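Local coordinates for uncharacterized protein (Bacteroides ovatus, PDB 4IRT), which is of unknown function but is a putative neuraminidase of the BNR-repeat, beta-propeller class, and so may act on sialic acid-containing glycans, at residues R24-V29 / S77-G82; G32-I37 / L48-L53; H87-H92 / T125-Y130. One frame throughout, in Å; residues are numbered along the deposited sequence.

Contact 1: R24-V29 / S77-G82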
loop_
_atom_site.group_PDB
_atom_site.type_symbol
_atom_site.label_atom_id
_atom_site.label_comp_id
_atom_site.label_asym_id
_atom_site.label_seq_id
_atom_site.Cartn_x
_atom_site.Cartn_y
_atom_site.Cartn_z
ATOM N N ARG A 24 0.125 -3.418 2.627
ATOM C CA ARG A 24 1.382 -4.146 2.602
ATOM C C ARG A 24 2.294 -3.539 1.537
ATOM O O ARG A 24 2.018 -3.619 0.342
ATOM C CB ARG A 24 1.108 -5.626 2.347
ATOM C CG ARG A 24 0.283 -6.273 3.464
ATOM C CD ARG A 24 0.403 -7.811 3.516
ATOM N NE ARG A 24 1.795 -8.227 3.652
ATOM C CZ ARG A 24 2.336 -9.378 3.244
ATOM N NH1 ARG A 24 1.597 -10.399 2.773
ATOM N NH2 ARG A 24 3.652 -9.556 3.378
ATOM N N ASN A 25 3.374 -2.913 1.978
ATOM C CA ASN A 25 4.271 -2.166 1.099
ATOM C C ASN A 25 5.696 -2.593 1.400
ATOM O O ASN A 25 6.415 -1.875 2.130
ATOM C CB ASN A 25 4.084 -0.646 1.335
ATOM C CG ASN A 25 2.811 -0.111 0.665
ATOM O OD1 ASN A 25 2.714 -0.081 -0.555
ATOM N ND2 ASN A 25 1.846 0.266 1.446
ATOM N N ASN A 26 6.150 -3.748 0.882
ATOM C CA ASN A 26 5.481 -4.642 -0.063
ATOM C C ASN A 26 5.285 -6.053 0.491
ATOM O O ASN A 26 5.971 -6.510 1.446
ATOM C CB ASN A 26 6.363 -4.804 -1.298
ATOM C CG ASN A 26 6.298 -3.625 -2.225
ATOM O OD1 ASN A 26 6.010 -2.487 -1.817
ATOM N ND2 ASN A 26 6.593 -3.878 -3.491
ATOM N N SER A 27 4.307 -6.737 -0.065
ATOM C CA SER A 27 4.179 -8.170 0.149
ATOM C C SER A 27 5.024 -8.946 -0.855
ATOM O O SER A 27 5.425 -10.069 -0.590
ATOM C CB SER A 27 2.712 -8.577 -0.010
ATOM O OG SER A 27 2.224 -8.242 -1.299
ATOM N N LEU A 28 5.268 -8.328 -2.003
ATOM C CA LEU A 28 5.883 -8.971 -3.177
ATOM C C LEU A 28 6.756 -7.926 -3.877
ATOM O O LEU A 28 6.331 -6.778 -4.092
ATOM C CB LEU A 28 4.761 -9.422 -4.105
ATOM C CG LEU A 28 4.993 -10.259 -5.360
ATOM C CD1 LEU A 28 5.481 -11.642 -4.975
ATOM C CD2 LEU A 28 3.685 -10.343 -6.145
ATOM N N VAL A 29 7.987 -8.311 -4.207
ATOM C CA VAL A 29 8.919 -7.359 -4.751
ATOM C C VAL A 29 10.017 -8.037 -5.531
ATOM O O VAL A 29 10.619 -9.007 -5.062
ATOM C CB VAL A 29 9.490 -6.433 -3.665
ATOM C CG1 VAL A 29 10.275 -7.208 -2.622
ATOM C CG2 VAL A 29 10.399 -5.396 -4.301
ATOM N N SER A 77 5.618 -5.756 5.928
ATOM C CA SER A 77 6.088 -5.036 4.753
ATOM C C SER A 77 7.575 -5.321 4.538
ATOM O O SER A 77 8.384 -5.274 5.491
ATOM C CB SER A 77 5.901 -3.523 4.933
ATOM O OG SER A 77 4.550 -3.101 4.783
HETATM N N MSE A 78 7.936 -5.568 3.280
HETATM C CA MSE A 78 9.313 -5.851 2.878
HETATM C C MSE A 78 9.760 -5.004 1.706
HETATM O O MSE A 78 8.939 -4.382 0.991
HETATM C CB MSE A 78 9.453 -7.331 2.536
HETATM C CG MSE A 78 9.095 -7.633 1.103
HETATM SE SE MSE A 78 8.852 -9.515 0.621
HETATM C CE MSE A 78 10.530 -10.196 1.214
HETATM N N MSE A 79 11.079 -4.973 1.494
HETATM C CA MSE A 79 11.692 -4.252 0.376
HETATM C C MSE A 79 13.117 -4.703 0.228
HETATM O O MSE A 79 13.711 -5.191 1.180
HETATM C CB MSE A 79 11.665 -2.743 0.652
HETATM C CG MSE A 79 12.202 -1.835 -0.453
HETATM SE SE MSE A 79 11.373 -2.103 -2.201
HETATM C CE MSE A 79 9.506 -1.975 -1.729
ATOM N N ILE A 80 13.682 -4.545 -0.968
ATOM C CA ILE A 80 15.067 -4.913 -1.241
ATOM C C ILE A 80 15.840 -3.629 -1.517
ATOM O O ILE A 80 15.374 -2.761 -2.271
ATOM C CB ILE A 80 15.208 -5.824 -2.469
ATOM C CG1 ILE A 80 14.147 -6.948 -2.488
ATOM C CG2 ILE A 80 16.637 -6.395 -2.545
ATOM C CD1 ILE A 80 14.304 -8.012 -1.447
ATOM N N ASP A 81 16.998 -3.489 -0.893
ATOM C CA ASP A 81 17.849 -2.315 -1.115
ATOM C C ASP A 81 18.773 -2.550 -2.317
ATOM O O ASP A 81 18.750 -3.624 -2.928
ATOM C CB ASP A 81 18.594 -1.885 0.173
ATOM C CG ASP A 81 19.693 -2.869 0.617
ATOM O OD1 ASP A 81 20.186 -3.660 -0.205
ATOM O OD2 ASP A 81 20.065 -2.830 1.825
ATOM N N GLY A 82 19.615 -1.573 -2.621
ATOM C CA GLY A 82 20.445 -1.615 -3.822
ATOM C C GLY A 82 21.502 -2.703 -3.831
ATOM O O GLY A 82 22.055 -2.997 -4.881
#
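Asn26 and Met78 exchange backbone bonds in both directions: Asn26 N donates to Met78 O at 2.9 Å, and Met78 N donates to Asn26 O at 2.8 Å. The loop leading into strand 28-31 is thereby fastened to strand 76-80 of the following sheet, a worked example of how consecutive blades of a propeller are stitched together. The peptide bond before Asn26 is cis. One residue earlier, Asn25 N reaches Ser77 OG at 3.0 Å in a nearly straight bond (164° at the hydrogen), while that hydroxyl also bonds to Pro127 O.

Met78, a selenomethionine in this crystal, can be followed outward. Its CB lies against Asn26 O. A chi1 of 87° turns CG in over the main chain, flanked by N and C, 3.3 Å from the same Asn26 O and 3.9 Å from Val29 CG1. SE passes Ser27 O at 3.7 Å, and CE continues toward Tyr36 of strand 34-40.

Val29 points toward the other segment and spreads its branches, CG1 also meeting Ile80 CG1 and CG2 resting on Met79 SE at 4.0 Å. Met79, likewise selenomethionine and bent at chi2 and chi3, brings CE to Asn26 OD1 at 3.5 Å. Asn26 ND2 is held by Leu28 O two residues on and by Thr371 OG1 from outside the contact. Chemically, the seam is thus divided: three directional bonds, two between backbones and one to a serine hydroxyl, hold the loop at one end, and buried apolar groups fill the other.

Contact 2: G32-I37 / L48-L53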
loop_
_atom_site.group_PDB
_atom_site.type_symbol
_atom_site.label_atom_id
_atom_site.label_comp_id
_atom_site.label_asym_id
_atom_site.label_seq_id
_atom_site.Cartn_x
_atom_site.Cartn_y
_atom_site.Cartn_z
ATOM N N GLY A 32 16.124 -7.340 -9.690
ATOM C CA GLY A 32 16.767 -8.027 -10.824
ATOM C C GLY A 32 15.788 -9.020 -11.449
ATOM O O GLY A 32 14.657 -8.653 -11.801
ATOM N N ASP A 33 16.209 -10.266 -11.602
ATOM C CA ASP A 33 15.299 -11.293 -12.093
ATOM C C ASP A 33 14.766 -12.229 -11.001
ATOM O O ASP A 33 14.291 -13.315 -11.307
ATOM C CB ASP A 33 15.921 -12.067 -13.271
ATOM C CG ASP A 33 16.992 -13.060 -12.853
ATOM O OD1 ASP A 33 17.477 -13.046 -11.696
ATOM O OD2 ASP A 33 17.343 -13.899 -13.716
ATOM N N GLU A 34 14.838 -11.798 -9.741
ATOM C CA GLU A 34 14.335 -12.599 -8.612
ATOM C C GLU A 34 13.165 -11.883 -7.992
ATOM O O GLU A 34 13.178 -10.670 -7.873
ATOM C CB GLU A 34 15.418 -12.789 -7.572
ATOM C CG GLU A 34 16.499 -13.681 -8.144
ATOM C CD GLU A 34 17.709 -13.894 -7.265
ATOM O OE1 GLU A 34 17.977 -13.113 -6.336
ATOM O OE2 GLU A 34 18.423 -14.868 -7.554
ATOM N N GLN A 35 12.159 -12.636 -7.595
ATOM C CA GLN A 35 11.015 -12.055 -6.914
ATOM C C GLN A 35 10.920 -12.634 -5.511
ATOM O O GLN A 35 11.100 -13.845 -5.316
ATOM C CB GLN A 35 9.756 -12.382 -7.702
ATOM C CG GLN A 35 8.483 -11.804 -7.157
ATOM C CD GLN A 35 7.324 -12.169 -8.043
ATOM O OE1 GLN A 35 6.956 -13.340 -8.156
ATOM N NE2 GLN A 35 6.753 -11.187 -8.685
ATOM N N TYR A 36 10.632 -11.757 -4.572
ATOM C CA TYR A 36 10.577 -12.056 -3.163
ATOM C C TYR A 36 9.170 -11.857 -2.667
ATOM O O TYR A 36 8.456 -10.966 -3.140
ATOM C CB TYR A 36 11.493 -11.112 -2.379
ATOM C CG TYR A 36 12.952 -11.292 -2.682
ATOM C CD1 TYR A 36 13.549 -10.669 -3.791
ATOM C CD2 TYR A 36 13.751 -12.083 -1.859
ATOM C CE1 TYR A 36 14.888 -10.866 -4.084
ATOM C CE2 TYR A 36 15.091 -12.251 -2.125
ATOM C CZ TYR A 36 15.655 -11.641 -3.224
ATOM O OH TYR A 36 16.993 -11.845 -3.480
ATOM N N ILE A 37 8.786 -12.673 -1.685
ATOM C CA ILE A 37 7.449 -12.627 -1.128
ATOM C C ILE A 37 7.554 -12.833 0.373
ATOM O O ILE A 37 8.551 -13.384 0.874
ATOM C CB ILE A 37 6.549 -13.716 -1.779
ATOM C CG1 ILE A 37 5.059 -13.430 -1.534
ATOM C CG2 ILE A 37 6.949 -15.112 -1.318
ATOM C CD1 ILE A 37 4.164 -14.349 -2.348
ATOM N N LEU A 48 9.572 -16.024 4.483
ATOM C CA LEU A 48 10.112 -15.287 3.332
ATOM C C LEU A 48 10.394 -16.286 2.212
ATOM O O LEU A 48 10.831 -17.412 2.471
ATOM C CB LEU A 48 11.398 -14.550 3.709
ATOM C CG LEU A 48 11.347 -13.528 4.834
ATOM C CD1 LEU A 48 12.697 -12.878 4.994
ATOM C CD2 LEU A 48 10.288 -12.460 4.588
ATOM N N GLY A 49 10.109 -15.890 0.978
ATOM C CA GLY A 49 10.351 -16.722 -0.166
ATOM C C GLY A 49 10.920 -15.962 -1.342
ATOM O O GLY A 49 10.811 -14.754 -1.420
ATOM N N LYS A 50 11.529 -16.704 -2.264
ATOM C CA LYS A 50 12.017 -16.120 -3.486
ATOM C C LYS A 50 12.007 -17.138 -4.617
ATOM O O LYS A 50 12.080 -18.354 -4.382
ATOM C CB LYS A 50 13.428 -15.556 -3.304
ATOM C CG LYS A 50 14.513 -16.608 -3.179
ATOM C CD LYS A 50 15.851 -16.028 -2.726
ATOM C CE LYS A 50 16.496 -15.187 -3.818
ATOM N NZ LYS A 50 17.942 -14.872 -3.586
ATOM N N ARG A 51 11.933 -16.610 -5.841
ATOM C CA ARG A 51 12.073 -17.387 -7.038
ATOM C C ARG A 51 12.769 -16.565 -8.115
ATOM O O ARG A 51 12.796 -15.315 -8.077
ATOM C CB ARG A 51 10.708 -17.828 -7.574
ATOM C CG ARG A 51 9.769 -16.689 -7.946
ATOM C CD ARG A 51 8.733 -17.081 -8.988
ATOM N NE ARG A 51 7.775 -15.992 -9.249
ATOM C CZ ARG A 51 6.914 -15.970 -10.272
ATOM N NH1 ARG A 51 6.883 -16.970 -11.156
ATOM N NH2 ARG A 51 6.047 -14.971 -10.406
ATOM N N LYS A 52 13.274 -17.270 -9.123
ATOM C CA LYS A 52 13.539 -16.635 -10.416
ATOM C C LYS A 52 12.222 -16.371 -11.110
ATOM O O LYS A 52 11.312 -17.217 -11.093
ATOM C CB LYS A 52 14.421 -17.513 -11.294
ATOM C CG LYS A 52 15.800 -17.682 -10.718
ATOM C CD LYS A 52 16.596 -16.387 -10.840
ATOM C CE LYS A 52 18.055 -16.604 -10.486
ATOM N NZ LYS A 52 18.852 -15.348 -10.546
ATOM N N LEU A 53 12.104 -15.190 -11.704
ATOM C CA LEU A 53 10.886 -14.844 -12.441
ATOM C C LEU A 53 10.561 -15.796 -13.612
ATOM O O LEU A 53 9.403 -15.905 -14.022
ATOM C CB LEU A 53 10.945 -13.403 -12.924
ATOM C CG LEU A 53 10.652 -12.349 -11.868
ATOM C CD1 LEU A 53 11.130 -10.981 -12.303
ATOM C CD2 LEU A 53 9.181 -12.312 -11.532
#
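Glu34 to Ile37 pair with Lys52 back to Gly49 as antiparallel strands whose axes approach to 4.6 Å, their directions 160° apart. This beta hairpin forms the middle of a four-stranded sheet, consistent with a propeller blade, and each of its faces pairs polar side chains across the strands.

On one face lies the hydrogen-bonded pair Gln35 and Arg51, side by side. In Gln35, CG is anti to the backbone N (chi1 -178°) and the extended chain carries CD alongside Arg51; there OE1 accepts, on one face of the amide, from Arg51 NE at 3.0 Å and Arg51 NH2 at 2.9 Å. Arg51 NH2 also forms a salt bridge with Glu407, and Gln35 NE2 bonds to Asp370 and His381.

The face of Glu34, Lys50 and Lys52 carries a salt-bridge network, joined from the preceding loop by Asp33. Lys52 NZ lies 2.9 Å from Asp33 OD1, on its syn side, and meets Glu34 OE2 from above the carboxylate plane. Lys50 runs alongside Tyr36, CB making an off-centre CH-pi contact; its NZ bonds to Tyr36 OH and Gly106 O, and only weakly to Glu34 OE1. Leu53 N donates to Asp33 O at 2.9 Å, almost straight at 173°.

Contact 3: H87-H92 / T125-Y130. With EDO (1,2-ethanediol), chain L.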
loop_
_atom_site.group_PDB
_atom_site.type_symbol
_atom_site.label_atom_id
_atom_site.label_comp_id
_atom_site.label_asym_id
_atom_site.label_seq_id
_atom_site.Cartn_x
_atom_site.Cartn_y
_atom_site.Cartn_z
ATOM N N HIS A 87 14.927 -5.953 3.595
ATOM C CA HIS A 87 14.542 -5.254 4.800
ATOM C C HIS A 87 13.081 -5.611 5.077
ATOM O O HIS A 87 12.262 -5.559 4.167
ATOM C CB HIS A 87 14.618 -3.754 4.587
ATOM C CG HIS A 87 15.997 -3.251 4.327
ATOM N ND1 HIS A 87 16.665 -2.419 5.200
ATOM C CD2 HIS A 87 16.849 -3.484 3.300
ATOM C CE1 HIS A 87 17.864 -2.149 4.712
ATOM N NE2 HIS A 87 17.991 -2.760 3.550
ATOM N N VAL A 88 12.759 -5.952 6.318
ATOM C CA VAL A 88 11.413 -6.375 6.639
ATOM C C VAL A 88 10.994 -5.863 8.014
ATOM O O VAL A 88 11.755 -5.909 8.979
ATOM C CB VAL A 88 11.265 -7.911 6.534
ATOM C CG1 VAL A 88 12.103 -8.611 7.588
ATOM C CG2 VAL A 88 9.806 -8.325 6.619
ATOM N N SER A 89 9.762 -5.382 8.089
ATOM C CA SER A 89 9.199 -4.850 9.309
ATOM C C SER A 89 7.783 -5.410 9.426
ATOM O O SER A 89 7.053 -5.488 8.439
ATOM C CB SER A 89 9.240 -3.305 9.288
ATOM O OG SER A 89 8.840 -2.746 10.536
ATOM N N PHE A 90 7.400 -5.818 10.628
ATOM C CA PHE A 90 6.210 -6.652 10.786
ATOM C C PHE A 90 5.591 -6.569 12.162
ATOM O O PHE A 90 6.249 -6.195 13.115
ATOM C CB PHE A 90 6.558 -8.108 10.522
ATOM C CG PHE A 90 7.770 -8.592 11.262
ATOM C CD1 PHE A 90 9.034 -8.307 10.813
ATOM C CD2 PHE A 90 7.635 -9.349 12.418
ATOM C CE1 PHE A 90 10.152 -8.745 11.511
ATOM C CE2 PHE A 90 8.757 -9.802 13.129
ATOM C CZ PHE A 90 10.012 -9.507 12.663
ATOM N N ASP A 91 4.339 -6.980 12.238
ATOM C CA ASP A 91 3.682 -7.322 13.503
ATOM C C ASP A 91 3.528 -6.162 14.497
ATOM O O ASP A 91 3.912 -6.273 15.689
ATOM C CB ASP A 91 4.422 -8.494 14.175
ATOM C CG ASP A 91 3.684 -9.005 15.405
ATOM O OD1 ASP A 91 2.433 -8.955 15.400
ATOM O OD2 ASP A 91 4.340 -9.415 16.376
ATOM N N HIS A 92 2.932 -5.068 14.031
ATOM C CA HIS A 92 2.651 -3.938 14.890
ATOM C C HIS A 92 1.184 -3.512 14.918
ATOM O O HIS A 92 0.513 -3.385 13.872
ATOM C CB HIS A 92 3.379 -2.686 14.435
ATOM C CG HIS A 92 4.817 -2.873 14.066
ATOM N ND1 HIS A 92 5.215 -3.129 12.771
ATOM C CD2 HIS A 92 5.953 -2.742 14.797
ATOM C CE1 HIS A 92 6.538 -3.161 12.724
ATOM N NE2 HIS A 92 7.009 -2.921 13.936
ATOM N N THR A 125 2.760 1.629 14.037
ATOM C CA THR A 125 1.718 0.935 13.287
ATOM C C THR A 125 1.996 1.213 11.801
ATOM O O THR A 125 2.528 2.258 11.475
ATOM C CB THR A 125 0.288 1.415 13.652
ATOM O OG1 THR A 125 0.119 1.482 15.085
ATOM C CG2 THR A 125 -0.819 0.458 13.108
ATOM N N TYR A 126 1.619 0.280 10.927
ATOM C CA TYR A 126 1.646 0.464 9.465
ATOM C C TYR A 126 3.054 0.745 8.906
ATOM O O TYR A 126 3.298 1.792 8.308
ATOM C CB TYR A 126 0.680 1.574 9.023
ATOM C CG TYR A 126 -0.729 1.393 9.542
ATOM C CD1 TYR A 126 -1.417 0.192 9.351
ATOM C CD2 TYR A 126 -1.366 2.409 10.236
ATOM C CE1 TYR A 126 -2.701 0.014 9.837
ATOM C CE2 TYR A 126 -2.657 2.249 10.715
ATOM C CZ TYR A 126 -3.319 1.057 10.510
ATOM O OH TYR A 126 -4.594 0.917 10.995
ATOM N N PRO A 127 3.984 -0.216 9.075
ATOM C CA PRO A 127 5.282 -0.089 8.423
ATOM C C PRO A 127 5.169 -0.147 6.892
ATOM O O PRO A 127 4.454 -1.010 6.371
ATOM C CB PRO A 127 6.054 -1.311 8.943
ATOM C CG PRO A 127 4.951 -2.350 9.186
ATOM C CD PRO A 127 3.801 -1.540 9.721
ATOM N N GLU A 128 5.845 0.777 6.208
ATOM C CA GLU A 128 5.884 0.831 4.743
ATOM C C GLU A 128 7.282 1.181 4.267
ATOM O O GLU A 128 7.879 2.118 4.796
ATOM C CB GLU A 128 4.958 1.921 4.181
ATOM C CG GLU A 128 3.517 1.946 4.647
ATOM C CD GLU A 128 2.842 3.313 4.379
ATOM O OE1 GLU A 128 3.198 4.018 3.423
ATOM O OE2 GLU A 128 1.972 3.728 5.164
ATOM N N PHE A 129 7.766 0.461 3.241
ATOM C CA PHE A 129 9.039 0.716 2.599
ATOM C C PHE A 129 8.810 1.214 1.163
ATOM O O PHE A 129 7.883 0.769 0.492
ATOM C CB PHE A 129 9.878 -0.551 2.505
ATOM C CG PHE A 129 10.434 -1.039 3.820
ATOM C CD1 PHE A 129 11.576 -0.475 4.364
ATOM C CD2 PHE A 129 9.847 -2.113 4.475
ATOM C CE1 PHE A 129 12.078 -0.929 5.568
ATOM C CE2 PHE A 129 10.358 -2.576 5.661
ATOM C CZ PHE A 129 11.493 -1.993 6.199
ATOM N N TYR A 130 9.716 2.071 0.684
ATOM C CA TYR A 130 9.753 2.528 -0.705
ATOM C C TYR A 130 11.200 2.652 -1.112
ATOM O O TYR A 130 12.042 3.137 -0.333
ATOM C CB TYR A 130 9.040 3.882 -0.870
ATOM C CG TYR A 130 7.647 3.883 -0.298
ATOM C CD1 TYR A 130 6.564 3.462 -1.059
ATOM C CD2 TYR A 130 7.415 4.244 1.041
ATOM C CE1 TYR A 130 5.289 3.423 -0.535
ATOM C CE2 TYR A 130 6.147 4.187 1.579
ATOM C CZ TYR A 130 5.089 3.775 0.794
ATOM O OH TYR A 130 3.833 3.712 1.312
HETATM C C1 EDO L . 2.944 -7.395 18.698
HETATM O O1 EDO L . 2.746 -8.321 19.804
HETATM C C2 EDO L . 4.329 -6.752 18.724
HETATM O O2 EDO L . 5.341 -7.626 18.180
HETATM O O HOH W 1 0.738 -2.471 11.385
#
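Phe129 projects from strand 124-131 toward the backbone of His87 to Ser89, a closely packed part of this contact between neighbouring sheets. Its CE1 meets His87 CB at 3.9 Å, CE2 lies 3.8 Å from Ser89 N, which sits at the ring edge near its plane, and CZ touches His87 CB and Ser89 CB. Pro127 CB packs on Ser89 OG at 3.5 Å, while Pro127 CG comes obliquely to His92 ND1 at 3.7 Å. Strands 87-90 and 125-130 run nearly antiparallel (166°), but with axes 7.2 Å apart are too distant to pair and meet through side chains, an example of propeller-blade packing.

Although the backbones come nearest at His92 and Thr125, side-chain contact there is sparse (Thr125 CG2 to His92 O 4.1 Å), and a water bridges the segments, donating to His92 O at 2.7 Å and accepting from Tyr126 N at 2.9 Å. Partly exposed Asp91 turns away and binds, through OD2, an ethanediol probably left from crystallisation.

Polar tips bond around the contact: Ser89 OG to Asn98 O, His92 NE2 to Asn98 N, and His87 NE2 to Asp81. Direct adhesion therefore rests on van der Waals contact, supplemented by water at one end.

How the contacts relate
Starting from the N terminus, residues 24-29 open contact 1, running from a loop into the start of strand 28-31. The chain then turns into strand 34-40, and contact 2 closes a short hairpin loop with 48-53, nested inside the larger loop that contact 1 closes at 77-82. Strand 86-90 follows, and contact 3 comes in series, closing with 125-130. Contacts 1 and 2 share the first sheet, where Val29 O receives Tyr36 N. Contacts 1 and 3 share the second through neighbouring strands 76-80 and 86-90, and its Met79 packs on Phe129 of the third. Contact 2 builds one sheet, whereas contacts 1 and 3 tie it to the second and the second to the third.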